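Local coordinates for SCO1/SenC family lipoprotein (Bacillus anthracis, PDB 4HDE) that probably binds copper and helps to assemble the CuA centre of cytochrome c oxidase, as related Sco proteins are known to do, at residues E13-T18 with T112-D117; Q70-S75 with N101-Y106; V76-D81 with Y106-I111; W35-M40 with Y138-N143; N43-C48 with N128-H133. All blocks are in the same frame, centred on the assembly; numbering follows the deposited sequence.

Contact 1: E13-T18 with T112-D117; sequences ETFQFT and TKFSKD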
# COMPACT_ATOMS: atom_id res chain seq x y z
N GLU A 13 9.73 10.32 0.41
CA GLU A 13 11.01 10.21 -0.28
C GLU A 13 10.84 9.47 -1.61
O GLU A 13 9.89 8.71 -1.80
CB GLU A 13 12.02 9.48 0.58
CG GLU A 13 11.81 7.98 0.61
CD GLU A 13 12.73 7.29 1.59
OE1 GLU A 13 13.57 6.47 1.14
OE2 GLU A 13 12.61 7.55 2.80
N THR A 14 11.77 9.72 -2.52
CA THR A 14 11.83 9.01 -3.78
C THR A 14 12.39 7.61 -3.54
O THR A 14 13.39 7.45 -2.85
CB THR A 14 12.71 9.77 -4.78
OG1 THR A 14 12.14 11.07 -5.00
CG2 THR A 14 12.80 9.04 -6.10
N PHE A 15 11.72 6.61 -4.09
CA PHE A 15 12.13 5.22 -3.90
C PHE A 15 11.97 4.40 -5.18
O PHE A 15 11.15 4.71 -6.04
CB PHE A 15 11.35 4.56 -2.77
CG PHE A 15 9.88 4.41 -3.05
CD1 PHE A 15 9.37 3.23 -3.57
CD2 PHE A 15 9.00 5.45 -2.78
CE1 PHE A 15 8.03 3.09 -3.83
CE2 PHE A 15 7.66 5.32 -3.04
CZ PHE A 15 7.17 4.14 -3.56
N GLN A 16 12.77 3.35 -5.28
CA GLN A 16 12.69 2.40 -6.38
C GLN A 16 12.88 1.00 -5.79
O GLN A 16 13.97 0.64 -5.38
CB GLN A 16 13.77 2.67 -7.42
CG GLN A 16 13.78 1.69 -8.58
CD GLN A 16 14.95 1.93 -9.52
OE1 GLN A 16 15.32 3.08 -9.79
NE2 GLN A 16 15.54 0.86 -10.02
N PHE A 17 11.79 0.24 -5.73
CA PHE A 17 11.84 -1.10 -5.16
C PHE A 17 11.57 -2.10 -6.27
O PHE A 17 11.67 -1.75 -7.45
CB PHE A 17 10.84 -1.24 -4.01
CG PHE A 17 11.08 -0.29 -2.85
CD1 PHE A 17 12.36 0.18 -2.55
CD2 PHE A 17 10.02 0.12 -2.04
CE1 PHE A 17 12.56 1.04 -1.46
CE2 PHE A 17 10.22 0.97 -0.96
CZ PHE A 17 11.48 1.44 -0.68
N THR A 18 11.25 -3.34 -5.92
CA THR A 18 10.99 -4.38 -6.90
C THR A 18 9.59 -4.94 -6.69
O THR A 18 9.19 -5.20 -5.56
CB THR A 18 12.02 -5.52 -6.78
OG1 THR A 18 13.34 -4.98 -6.96
CG2 THR A 18 11.77 -6.59 -7.82
N THR A 112 12.06 -0.53 7.57
CA THR A 112 11.79 0.02 8.89
C THR A 112 11.96 1.54 8.88
O THR A 112 11.11 2.28 9.39
CB THR A 112 12.71 -0.62 9.94
OG1 THR A 112 12.42 -2.02 10.02
CG2 THR A 112 12.51 0.02 11.31
N LYS A 113 13.05 2.01 8.28
CA LYS A 113 13.30 3.44 8.20
C LYS A 113 12.27 4.11 7.29
O LYS A 113 11.76 5.18 7.61
CB LYS A 113 14.72 3.71 7.69
CG LYS A 113 15.09 5.19 7.67
CD LYS A 113 16.38 5.43 6.91
CE LYS A 113 16.70 6.91 6.81
NZ LYS A 113 15.61 7.66 6.10
N PHE A 114 11.96 3.47 6.17
CA PHE A 114 11.03 4.02 5.19
C PHE A 114 9.65 4.20 5.82
O PHE A 114 9.01 5.25 5.67
CB PHE A 114 10.98 3.08 3.98
CG PHE A 114 10.02 3.51 2.90
CD1 PHE A 114 10.42 4.39 1.91
CD2 PHE A 114 8.74 3.00 2.84
CE1 PHE A 114 9.55 4.77 0.89
CE2 PHE A 114 7.86 3.36 1.82
CZ PHE A 114 8.27 4.26 0.85
N SER A 115 9.18 3.18 6.53
CA SER A 115 7.88 3.26 7.19
C SER A 115 7.86 4.34 8.28
O SER A 115 6.88 5.10 8.40
CB SER A 115 7.51 1.89 7.77
OG SER A 115 6.24 1.91 8.40
N LYS A 116 8.94 4.44 9.05
CA LYS A 116 9.06 5.45 10.10
C LYS A 116 9.04 6.87 9.53
O LYS A 116 8.31 7.74 10.01
CB LYS A 116 10.35 5.23 10.90
CG LYS A 116 10.74 6.39 11.81
CD LYS A 116 12.02 6.10 12.60
CE LYS A 116 13.28 6.17 11.73
NZ LYS A 116 13.76 7.57 11.50
N ASP A 117 9.85 7.10 8.50
CA ASP A 117 10.11 8.45 8.03
C ASP A 117 9.03 8.99 7.11
O ASP A 117 8.81 10.21 7.05
CB ASP A 117 11.47 8.52 7.33
CG ASP A 117 12.62 8.51 8.32
OD1 ASP A 117 12.35 8.58 9.53
OD2 ASP A 117 13.79 8.46 7.88
O HOH W 1 13.98 5.92 4.55
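Phe114 meets Phe15 and Phe17 in two T-shaped stacks. Its CE1-CZ rim points at one face of Phe15, with the two ring centroids 5.2 Å apart and their planes at 73°. Phe17 turns its own edge toward a face of Phe114, with CE2 over the centre of that ring. Phe114 is edge donor to one ring and face acceptor to the other. CG of Phe114 lies anti to the backbone N (chi1 179°), directed off the helix. This aromatic cluster joins the N-terminal segment with strand 16-18 to helix 108-119 of this thioredoxin-fold domain. Phe74, from the central sheet, also meets Phe114.

The polar contacts lie beside the cluster. The Glu13 carboxylate sits at the edge of the Phe114 ring, with Glu13 CD 3.7 Å from Phe114 CD1. Glu13 OE2 and Lys113 NZ, 4.5 Å apart, are too far for a salt bridge. Water 1 links them, donating to OE2 and accepting from NZ. Lys113 NZ is salt-bridged to Asp117 OD2 at 2.7 Å, and Lys116 to Asp117 OD1.

Contact 2: Q70-S75 with N101-Y106; sequences QFVSFS and NLLTGY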
# COMPACT_ATOMS: atom_id res chain seq x y z
N GLN A 70 -3.86 3.78 -8.45
CA GLN A 70 -2.91 2.68 -8.26
C GLN A 70 -2.94 2.19 -6.83
O GLN A 70 -3.26 2.94 -5.90
CB GLN A 70 -1.48 3.15 -8.57
CG GLN A 70 -1.28 3.59 -10.01
CD GLN A 70 -1.36 2.44 -10.99
OE1 GLN A 70 -0.80 1.36 -10.75
NE2 GLN A 70 -2.03 2.67 -12.11
N PHE A 71 -2.59 0.92 -6.65
CA PHE A 71 -2.48 0.31 -5.34
C PHE A 71 -1.08 -0.21 -5.15
O PHE A 71 -0.50 -0.79 -6.07
CB PHE A 71 -3.52 -0.80 -5.19
CG PHE A 71 -4.93 -0.29 -5.22
CD1 PHE A 71 -5.53 0.16 -4.07
CD2 PHE A 71 -5.62 -0.20 -6.42
CE1 PHE A 71 -6.82 0.68 -4.11
CE2 PHE A 71 -6.90 0.31 -6.46
CZ PHE A 71 -7.49 0.75 -5.31
N VAL A 72 -0.54 0.01 -3.96
CA VAL A 72 0.81 -0.41 -3.63
C VAL A 72 0.82 -1.02 -2.25
O VAL A 72 0.35 -0.42 -1.29
CB VAL A 72 1.80 0.78 -3.68
CG1 VAL A 72 3.21 0.35 -3.25
CG2 VAL A 72 1.82 1.40 -5.07
N SER A 73 1.37 -2.24 -2.16
CA SER A 73 1.56 -2.90 -0.87
C SER A 73 3.05 -3.12 -0.64
O SER A 73 3.70 -3.79 -1.44
CB SER A 73 0.86 -4.26 -0.85
OG SER A 73 -0.55 -4.12 -1.06
N PHE A 74 3.58 -2.57 0.44
CA PHE A 74 5.00 -2.75 0.76
C PHE A 74 5.15 -3.94 1.69
O PHE A 74 4.49 -3.98 2.74
CB PHE A 74 5.57 -1.53 1.49
CG PHE A 74 5.50 -0.24 0.71
CD1 PHE A 74 6.49 0.08 -0.20
CD2 PHE A 74 4.48 0.67 0.94
CE1 PHE A 74 6.45 1.26 -0.91
CE2 PHE A 74 4.43 1.87 0.22
CZ PHE A 74 5.43 2.16 -0.70
N SER A 75 6.04 -4.88 1.37
CA SER A 75 6.32 -5.96 2.30
C SER A 75 7.18 -5.47 3.47
O SER A 75 8.20 -4.80 3.28
CB SER A 75 7.04 -7.13 1.63
OG SER A 75 7.43 -8.09 2.61
N ASN A 101 0.75 -3.11 -7.38
CA ASN A 101 2.12 -3.59 -7.25
C ASN A 101 2.46 -3.86 -5.81
O ASN A 101 2.20 -3.02 -4.94
CB ASN A 101 3.09 -2.58 -7.86
CG ASN A 101 3.02 -2.57 -9.36
OD1 ASN A 101 3.72 -3.35 -10.02
ND2 ASN A 101 2.17 -1.72 -9.91
N LEU A 102 2.99 -5.05 -5.54
CA LEU A 102 3.44 -5.43 -4.21
C LEU A 102 4.96 -5.40 -4.26
O LEU A 102 5.56 -5.95 -5.19
CB LEU A 102 2.92 -6.82 -3.82
CG LEU A 102 1.40 -6.91 -3.72
CD1 LEU A 102 0.75 -7.22 -5.07
CD2 LEU A 102 1.03 -7.98 -2.72
N LEU A 103 5.58 -4.74 -3.29
CA LEU A 103 6.99 -4.37 -3.38
C LEU A 103 7.86 -5.03 -2.32
O LEU A 103 7.42 -5.31 -1.20
CB LEU A 103 7.14 -2.84 -3.31
CG LEU A 103 6.32 -2.03 -4.32
CD1 LEU A 103 6.60 -0.54 -4.19
CD2 LEU A 103 6.61 -2.50 -5.74
N THR A 104 9.11 -5.26 -2.69
CA THR A 104 10.09 -5.89 -1.82
C THR A 104 11.47 -5.63 -2.41
O THR A 104 11.64 -4.73 -3.24
CB THR A 104 9.80 -7.40 -1.68
OG1 THR A 104 10.61 -7.93 -0.63
CG2 THR A 104 10.06 -8.14 -2.97
N GLY A 105 12.47 -6.39 -1.96
CA GLY A 105 13.80 -6.34 -2.55
C GLY A 105 14.83 -5.57 -1.75
O GLY A 105 16.01 -5.61 -2.05
N TYR A 106 14.36 -4.89 -0.71
CA TYR A 106 15.16 -4.06 0.16
C TYR A 106 15.41 -4.81 1.47
O TYR A 106 14.88 -5.90 1.67
CB TYR A 106 14.39 -2.76 0.43
CG TYR A 106 12.90 -2.96 0.59
CD1 TYR A 106 12.01 -2.55 -0.40
CD2 TYR A 106 12.38 -3.58 1.72
CE1 TYR A 106 10.65 -2.74 -0.26
CE2 TYR A 106 11.02 -3.78 1.87
CZ TYR A 106 10.16 -3.36 0.88
OH TYR A 106 8.81 -3.53 1.02
O HOH W 2 0.57 0.21 -8.51
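Tyr106 OH donates to Ser75 O at 2.7 Å, in the carbonyl plane and on a lone pair. Four backbone bonds then run along the two strands. Asn101 N donates to Phe71 O, Ser73 N to Asn101 O, Leu103 N to Ser73 O and Ser75 N to Leu103 O. The shortest of these is Leu103 N to Ser73 O, at 2.8 Å. Water 2 prolongs the ladder at its start: it donates to Gln70 OE1 and Phe71 O and accepts from Asn101 ND2. Asn101 OD1 is hydrogen-bonded by Asn19. Phe71 O therefore takes two protons, one from Asn101 N and one from the water.

The pairing is parallel, with the strand axes 18° apart. Strand 70-75, helix 83-90 and strand 100-103 form a beta-alpha-beta unit that adds edge strand 100-103 to the thioredoxin-fold sheet.

On the face with Val72 and Phe74, Leu103 CD1 fits between the two residues. It lies 3.6 Å from Val72 CG1 and 3.7 Å from Phe74 CE1. The side chains of Phe74 and Leu103 run side by side in the same direction, while Val72 CG1 also lies over one face of the Phe74 ring. On the other face, Ser73 CB touches Leu102 CG at 3.9 Å. The hydroxyl of Ser73 is engaged by Asp38 and Trp100, and that of Ser75 by Asp81. Leu102 packs on Leu86 and Ile90 of helix 83-90.

Contact 3: V76-D81 with Y106-I111; sequences VDPDLD and YSLEDI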
# COMPACT_ATOMS: atom_id res chain seq x y z
N VAL A 76 6.75 -5.81 4.68
CA VAL A 76 7.55 -5.54 5.87
C VAL A 76 8.32 -6.77 6.33
O VAL A 76 8.89 -6.78 7.42
CB VAL A 76 6.69 -4.99 7.02
CG1 VAL A 76 6.06 -3.66 6.61
CG2 VAL A 76 5.63 -5.99 7.44
N ASP A 77 8.36 -7.80 5.49
CA ASP A 77 9.19 -8.97 5.78
C ASP A 77 9.99 -9.36 4.53
O ASP A 77 9.86 -10.47 4.04
CB ASP A 77 8.30 -10.13 6.24
CG ASP A 77 9.08 -11.27 6.88
OD1 ASP A 77 10.24 -11.05 7.31
OD2 ASP A 77 8.52 -12.38 6.96
N PRO A 78 10.84 -8.45 4.04
CA PRO A 78 11.53 -8.72 2.78
C PRO A 78 12.53 -9.87 2.86
O PRO A 78 12.93 -10.38 1.81
CB PRO A 78 12.25 -7.39 2.49
CG PRO A 78 12.41 -6.75 3.85
CD PRO A 78 11.14 -7.11 4.57
N ASP A 79 12.95 -10.27 4.06
CA ASP A 79 13.83 -11.43 4.19
C ASP A 79 13.13 -12.71 3.73
O ASP A 79 13.79 -13.65 3.28
CB ASP A 79 14.32 -11.59 5.64
CG ASP A 79 15.21 -10.44 6.09
OD1 ASP A 79 16.07 -10.00 5.29
OD2 ASP A 79 15.04 -9.96 7.23
N LEU A 80 11.81 -12.74 3.85
CA LEU A 80 11.03 -13.91 3.42
C LEU A 80 10.24 -13.64 2.14
O LEU A 80 10.07 -14.53 1.31
CB LEU A 80 10.09 -14.40 4.52
CG LEU A 80 10.75 -15.18 5.66
CD1 LEU A 80 9.67 -15.74 6.58
CD2 LEU A 80 11.63 -16.30 5.13
N ASP A 81 9.74 -12.42 1.99
CA ASP A 81 8.90 -12.08 0.84
C ASP A 81 9.74 -11.68 -0.35
O ASP A 81 10.22 -10.54 -0.42
CB ASP A 81 7.93 -10.94 1.17
CG ASP A 81 6.87 -11.34 2.18
OD1 ASP A 81 6.78 -12.54 2.52
OD2 ASP A 81 6.11 -10.45 2.63
N TYR A 106 14.36 -4.89 -0.71
CA TYR A 106 15.16 -4.06 0.16
C TYR A 106 15.41 -4.81 1.47
O TYR A 106 14.88 -5.90 1.67
CB TYR A 106 14.39 -2.76 0.43
CG TYR A 106 12.90 -2.96 0.59
CD1 TYR A 106 12.01 -2.55 -0.40
CD2 TYR A 106 12.38 -3.58 1.72
CE1 TYR A 106 10.65 -2.74 -0.26
CE2 TYR A 106 11.02 -3.78 1.87
CZ TYR A 106 10.16 -3.36 0.88
OH TYR A 106 8.81 -3.53 1.02
N SER A 107 16.23 -4.25 2.35
CA SER A 107 16.47 -4.89 3.65
C SER A 107 15.36 -4.58 4.65
O SER A 107 14.58 -3.64 4.48
CB SER A 107 17.82 -4.45 4.22
OG SER A 107 17.76 -3.09 4.61
N LEU A 108 15.32 -5.36 5.72
CA LEU A 108 14.38 -5.07 6.79
C LEU A 108 14.69 -3.70 7.41
O LEU A 108 13.78 -2.92 7.69
CB LEU A 108 14.43 -6.17 7.85
CG LEU A 108 13.54 -5.97 9.08
CD1 LEU A 108 12.08 -5.88 8.70
CD2 LEU A 108 13.75 -7.13 10.03
N GLU A 109 15.97 -3.40 7.61
CA GLU A 109 16.36 -2.09 8.12
C GLU A 109 15.83 -0.97 7.22
O GLU A 109 15.30 0.03 7.71
CB GLU A 109 17.87 -1.99 8.28
CG GLU A 109 18.31 -0.65 8.83
CD GLU A 109 19.78 -0.63 9.25
OE1 GLU A 109 20.44 -1.69 9.16
OE2 GLU A 109 20.25 0.44 9.69
N ASP A 110 15.98 -1.14 5.91
CA ASP A 110 15.49 -0.16 4.93
C ASP A 110 14.01 0.14 5.09
O ASP A 110 13.59 1.30 5.14
CB ASP A 110 15.71 -0.66 3.48
CG ASP A 110 17.16 -0.69 3.06
OD1 ASP A 110 17.99 0.06 3.63
OD2 ASP A 110 17.47 -1.47 2.12
N ILE A 111 13.20 -0.91 5.13
CA ILE A 111 11.76 -0.69 5.16
C ILE A 111 11.31 -0.17 6.52
O ILE A 111 10.33 0.57 6.63
CB ILE A 111 10.96 -1.95 4.71
CG1 ILE A 111 9.52 -1.59 4.34
CG2 ILE A 111 11.02 -3.07 5.76
CD1 ILE A 111 9.43 -0.64 3.18
O HOH W 3 17.14 -7.58 5.72
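Tyr106 holds its CG between the backbone N and the carbonyl carbon (chi1 38°), and Pro78 packs against both its ring and its carbonyl. Leu108 has CG anti to the backbone N (chi1 178°), and chi2 of 60° places CD1 near Val76 O at 3.6 Å. That carbonyl oxygen is buried and has no hydrogen-bond partner.

Pro78 CB lies only 3.1 Å from Tyr106 O, a tight contact. Pro78 CG approaches Tyr106 CD2 obliquely at 3.8 Å. Pro78 CD reaches Ile111 CG2 at 4.2 Å.

Water 3 donates to Asp79 OD1 and accepts from Leu108 N in the first turn of the helix. The negative charge of Asp79 there probably suits the helix dipole. Ser107 and Asp110 form a capping box: Asp110 N donates to Ser107 OG at 2.9 Å, and Ser107 N to Asp110 OD2.

The contact sets the loop between strand 70-75 and helix 83-90 against the start of helix 108-119. Val76 is also backbone-bonded to Met40, at the end of strand 35-40.

Contact 4: W35-M40 with Y138-N143; sequences WVADFM and YLIDQN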
# COMPACT_ATOMS: atom_id res chain seq x y z
N TRP A 35 -2.59 7.24 -5.68
CA TRP A 35 -2.37 5.87 -5.24
C TRP A 35 -2.66 5.64 -3.76
O TRP A 35 -2.72 6.57 -2.97
CB TRP A 35 -0.98 5.36 -5.63
CG TRP A 35 0.23 6.14 -5.19
CD1 TRP A 35 0.63 7.36 -5.64
CD2 TRP A 35 1.25 5.70 -4.27
NE1 TRP A 35 1.83 7.72 -5.05
CE2 TRP A 35 2.22 6.72 -4.20
CE3 TRP A 35 1.42 4.55 -3.50
CZ2 TRP A 35 3.35 6.63 -3.39
CZ3 TRP A 35 2.55 4.46 -2.69
CH2 TRP A 35 3.50 5.49 -2.64
N VAL A 36 -2.90 4.38 -3.44
CA VAL A 36 -3.20 3.96 -2.08
C VAL A 36 -2.15 2.96 -1.65
O VAL A 36 -1.85 2.02 -2.38
CB VAL A 36 -4.58 3.30 -2.01
CG1 VAL A 36 -4.91 2.92 -0.58
CG2 VAL A 36 -5.64 4.25 -2.56
N ALA A 37 -1.58 3.18 -0.47
CA ALA A 37 -0.52 2.33 0.06
C ALA A 37 -0.94 1.59 1.33
O ALA A 37 -1.68 2.13 2.17
CB ALA A 37 0.72 3.15 0.34
N ASP A 38 -0.47 0.35 1.47
CA ASP A 38 -0.47 -0.31 2.76
C ASP A 38 0.84 -1.08 2.98
O ASP A 38 1.67 -1.17 2.07
CB ASP A 38 -1.73 -1.17 2.97
CG ASP A 38 -1.75 -2.44 2.13
OD1 ASP A 38 -0.94 -2.58 1.20
OD2 ASP A 38 -2.63 -3.31 2.39
N PHE A 39 0.99 -1.60 4.20
CA PHE A 39 2.15 -2.40 4.61
C PHE A 39 1.65 -3.76 5.06
O PHE A 39 0.68 -3.85 5.80
CB PHE A 39 2.89 -1.69 5.75
CG PHE A 39 3.60 -0.44 5.32
CD1 PHE A 39 4.94 -0.47 4.99
CD2 PHE A 39 2.92 0.77 5.23
CE1 PHE A 39 5.60 0.68 4.58
CE2 PHE A 39 3.58 1.92 4.82
CZ PHE A 39 4.92 1.87 4.49
N MSE A 40 2.32 -4.82 4.63
CA MSE A 40 1.88 -6.18 4.93
C MSE A 40 3.02 -7.17 4.76
O MSE A 40 4.13 -6.79 4.41
CB MSE A 40 0.73 -6.56 4.01
CG MSE A 40 1.00 -6.27 2.54
SE MSE A 40 0.29 -7.64 1.36
CE MSE A 40 1.68 -8.98 1.58
N TYR A 138 -3.22 4.43 3.08
CA TYR A 138 -2.84 5.82 2.88
C TYR A 138 -3.14 6.26 1.46
O TYR A 138 -2.78 5.57 0.51
CB TYR A 138 -1.34 6.00 3.14
CG TYR A 138 -0.92 5.57 4.51
CD1 TYR A 138 -0.93 6.46 5.58
CD2 TYR A 138 -0.50 4.27 4.75
CE1 TYR A 138 -0.54 6.06 6.85
CE2 TYR A 138 -0.11 3.86 6.01
CZ TYR A 138 -0.13 4.75 7.05
OH TYR A 138 0.27 4.34 8.30
N LEU A 139 -3.78 7.42 1.32
CA LEU A 139 -4.07 7.99 0.01
C LEU A 139 -3.02 9.04 -0.32
O LEU A 139 -2.85 10.00 0.44
CB LEU A 139 -5.47 8.61 -0.00
CG LEU A 139 -5.92 9.26 -1.31
CD1 LEU A 139 -6.05 8.21 -2.40
CD2 LEU A 139 -7.25 9.98 -1.10
N ILE A 140 -2.35 8.86 -1.45
CA ILE A 140 -1.27 9.73 -1.89
C ILE A 140 -1.70 10.43 -3.19
O ILE A 140 -2.24 9.79 -4.09
CB ILE A 140 0.04 8.93 -2.10
CG1 ILE A 140 0.49 8.32 -0.77
CG2 ILE A 140 1.14 9.81 -2.62
CD1 ILE A 140 0.32 6.83 -0.68
N ASP A 141 -1.48 11.74 -3.27
CA ASP A 141 -1.94 12.49 -4.43
C ASP A 141 -0.92 12.53 -5.57
O ASP A 141 0.18 11.97 -5.47
CB ASP A 141 -2.41 13.90 -4.03
CG ASP A 141 -1.27 14.84 -3.69
OD1 ASP A 141 -0.07 14.48 -3.81
OD2 ASP A 141 -1.58 16.00 -3.32
N GLN A 142 -1.29 13.20 -6.66
CA GLN A 142 -0.49 13.25 -7.88
C GLN A 142 0.83 13.99 -7.66
O GLN A 142 1.80 13.79 -8.39
CB GLN A 142 -1.28 13.91 -9.02
CG GLN A 142 -2.59 13.17 -9.35
CD GLN A 142 -3.80 13.81 -8.69
OE1 GLN A 142 -3.78 14.15 -7.50
NE2 GLN A 142 -4.87 13.95 -9.45
N ASN A 143 0.86 14.82 -6.62
CA ASN A 143 2.05 15.57 -6.26
C ASN A 143 3.00 14.74 -5.40
O ASN A 143 4.09 15.19 -5.06
CB ASN A 143 1.66 16.85 -5.54
CG ASN A 143 0.70 17.69 -6.35
OD1 ASN A 143 1.07 18.24 -7.38
ND2 ASN A 143 -0.55 17.77 -5.90
O HOH W 4 2.08 10.55 -6.97
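Trp35 lays one face of its indole against Ile140. Ile140 CD1 stands over the six-membered ring, 3.7 Å from the centroid and 6° off the normal, a CH-pi contact. Ile140 CG2 meets the pyrrole side, 3.3 Å from Trp35 NE1. The two branches thus rest on the two rings of one indole. Chi2 of Ile140 (108°) is off the staggered positions, with CD1 placed between the indole and Ala37. Ala37 CB is 3.8 Å from that methyl.

The backbones are antiparallel. Trp35 with Ile140 and Ala37 with Tyr138 are hydrogen-bonded pairs, each with two N-H to O bonds. Val36 with Leu139 is the non-hydrogen-bonded pair between them. Strand 35-40 is the middle strand of the five-stranded mixed sheet of this thioredoxin fold, and here it changes from parallel to antiparallel neighbours.

On the Trp35 face, Tyr138 CE2 comes to the edge of the Phe39 ring, 4.3 Å from Phe39 CE2. Phe119 meets both rings edge-to-face. On the opposite face, Val36 CG2 touches Leu139 CD1 at 4.0 Å, and helix 158-169 packs there through Met165 and Leu168.

Contact 5: N43-C48 with N128-H133; sequences NCQTVC and NGQVIH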
# COMPACT_ATOMS: atom_id res chain seq x y z
N ASN A 43 3.59 -13.95 5.32
CA ASN A 43 3.47 -14.96 6.36
C ASN A 43 2.64 -14.52 7.56
O ASN A 43 2.69 -15.14 8.62
CB ASN A 43 4.85 -15.44 6.81
CG ASN A 43 5.49 -16.39 5.81
OD1 ASN A 43 5.11 -17.56 5.71
ND2 ASN A 43 6.45 -15.88 5.04
N CYS A 44 1.87 -13.45 7.39
CA CYS A 44 1.04 -12.93 8.46
C CYS A 44 -0.09 -13.89 8.83
O CYS A 44 -0.83 -14.35 7.96
CB CYS A 44 0.46 -11.56 8.09
SG CYS A 44 -0.66 -10.92 9.35
N GLN A 45 -0.22 -14.19 10.12
CA GLN A 45 -1.23 -15.13 10.60
C GLN A 45 -2.48 -14.41 11.10
O GLN A 45 -3.43 -15.05 11.58
CB GLN A 45 -0.64 -16.01 11.70
CG GLN A 45 0.49 -16.90 11.23
CD GLN A 45 1.11 -17.69 12.36
OE1 GLN A 45 1.03 -17.31 13.53
NE2 GLN A 45 1.74 -18.81 12.01
N THR A 46 -2.48 -13.09 10.99
CA THR A 46 -3.62 -12.31 11.47
C THR A 46 -4.23 -11.38 10.41
O THR A 46 -5.09 -11.79 9.64
CB THR A 46 -3.30 -11.55 12.80
OG1 THR A 46 -2.27 -10.58 12.59
CG2 THR A 46 -2.87 -12.53 13.90
N VAL A 47 -3.79 -10.13 10.37
CA VAL A 47 -4.57 -9.11 9.69
C VAL A 47 -4.26 -8.86 8.22
O VAL A 47 -5.03 -8.19 7.55
CB VAL A 47 -4.53 -7.75 10.43
CG1 VAL A 47 -5.08 -7.89 11.84
CG2 VAL A 47 -3.11 -7.20 10.45
N CYS A 48 -3.14 -9.37 7.71
CA CYS A 48 -2.78 -9.01 6.33
C CYS A 48 -3.72 -9.58 5.27
O CYS A 48 -4.05 -8.89 4.30
CB CYS A 48 -1.31 -9.31 6.03
SG CYS A 48 -0.15 -8.25 6.95
N ASN A 128 9.11 -14.28 17.07
CA ASN A 128 8.15 -15.21 16.48
C ASN A 128 7.89 -14.96 15.00
O ASN A 128 7.13 -15.69 14.36
CB ASN A 128 6.85 -15.26 17.29
CG ASN A 128 5.91 -14.11 16.99
OD1 ASN A 128 6.30 -13.08 16.44
ND2 ASN A 128 4.64 -14.28 17.38
N GLY A 129 8.52 -13.93 14.44
CA GLY A 129 8.43 -13.67 13.01
C GLY A 129 7.19 -12.92 12.58
O GLY A 129 7.05 -12.59 11.40
N GLN A 130 6.29 -12.63 13.51
CA GLN A 130 5.06 -11.92 13.16
C GLN A 130 5.29 -10.42 13.26
O GLN A 130 5.10 -9.81 14.32
CB GLN A 130 3.89 -12.39 14.03
CG GLN A 130 3.44 -13.82 13.73
CD GLN A 130 2.86 -13.96 12.32
OE1 GLN A 130 1.80 -13.43 12.02
NE2 GLN A 130 3.57 -14.68 11.46
N VAL A 131 5.71 -9.84 12.14
CA VAL A 131 6.14 -8.46 12.06
C VAL A 131 5.08 -7.48 12.53
O VAL A 131 3.92 -7.55 12.12
CB VAL A 131 6.57 -8.10 10.62
CG1 VAL A 131 7.21 -6.74 10.59
CG2 VAL A 131 7.53 -9.14 10.06
N ILE A 132 5.49 -6.57 13.40
CA ILE A 132 4.68 -5.43 13.79
C ILE A 132 4.73 -4.37 12.69
O ILE A 132 5.80 -4.01 12.22
CB ILE A 132 5.24 -4.82 15.10
CG1 ILE A 132 5.10 -5.83 16.25
CG2 ILE A 132 4.55 -3.49 15.40
CD1 ILE A 132 5.87 -5.48 17.53
N HIS A 133 3.57 -3.87 12.28
CA HIS A 133 3.51 -2.85 11.24
C HIS A 133 2.15 -2.16 11.31
O HIS A 133 1.23 -2.67 11.97
CB HIS A 133 3.69 -3.47 9.85
CG HIS A 133 2.63 -4.46 9.51
ND1 HIS A 133 1.48 -4.12 8.82
CD2 HIS A 133 2.52 -5.78 9.78
CE1 HIS A 133 0.72 -5.19 8.68
NE2 HIS A 133 1.33 -6.22 9.26
O HOH W 5 0.41 -11.12 12.38
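Gln130 reaches across to the backbone of Asn43 and Gln45. From CB the chain leaves with CG anti to the carbonyl carbon (chi1 -70°), then bends at chi2 (-65°) to bring CD to the other loop. CD lies 3.8 Å from Gln45 N. OE1 accepts from Gln45 N at 2.9 Å and from water 5 at 2.7 Å. That water also bonds Thr46 OG1. NE2 donates to Asn43 O at 3.0 Å and almost straight (176°), with the acceptor in the Gln130 amide plane but the donor above the carbonyl plane of Asn43. Both ends of the amide are thus used, which fixes its rotation. The amide of Gln45 stacks on that of Gln130, although the two side chains cross at about a right angle.

The loop held in this way carries Cys44 and Cys48, the CxxxC motif of Sco proteins. In relatives the corresponding two cysteines and a histidine bind copper, and Cys44, Cys48 and His133 probably do so here. No metal bridges them here, and Cys44 SG and Cys48 SG, 3.6 Å apart, form no disulfide. Cys48 SG lies 3.4 Å from His133 NE2 and approaches the ring obliquely. Cys44 SG accepts from Thr46 N at 3.3 Å and from Cys48 N at 3.4 Å, normal lengths for a sulfur acceptor. On the other loop, Asn128 OD1 accepts from Gln130 N in an Asx turn.

In the fold
Contact 5 holds the probable copper site, and the other contacts join parts of the surrounding fold. Contacts 2 and 4 belong to one sheet, where Val72 N bonds Val36 O at 2.9 Å and Ser73 OG reaches Asp38 OD1. Contact 4 leads to the site at the end of strand 35-40: Phe39 O is 3.1 Å from His133 ND1. Contact 3 flanks the site, with Val76 CG2 3.9 Å from His133 CD2. It shares Tyr106 with contact 2 and helix 108-119 with contact 1. Contact 1 packs on one face of the sheet through Phe114 on Phe74 and Phe39. Its centre is about 20 Å from that of contact 5, and the two do not touch.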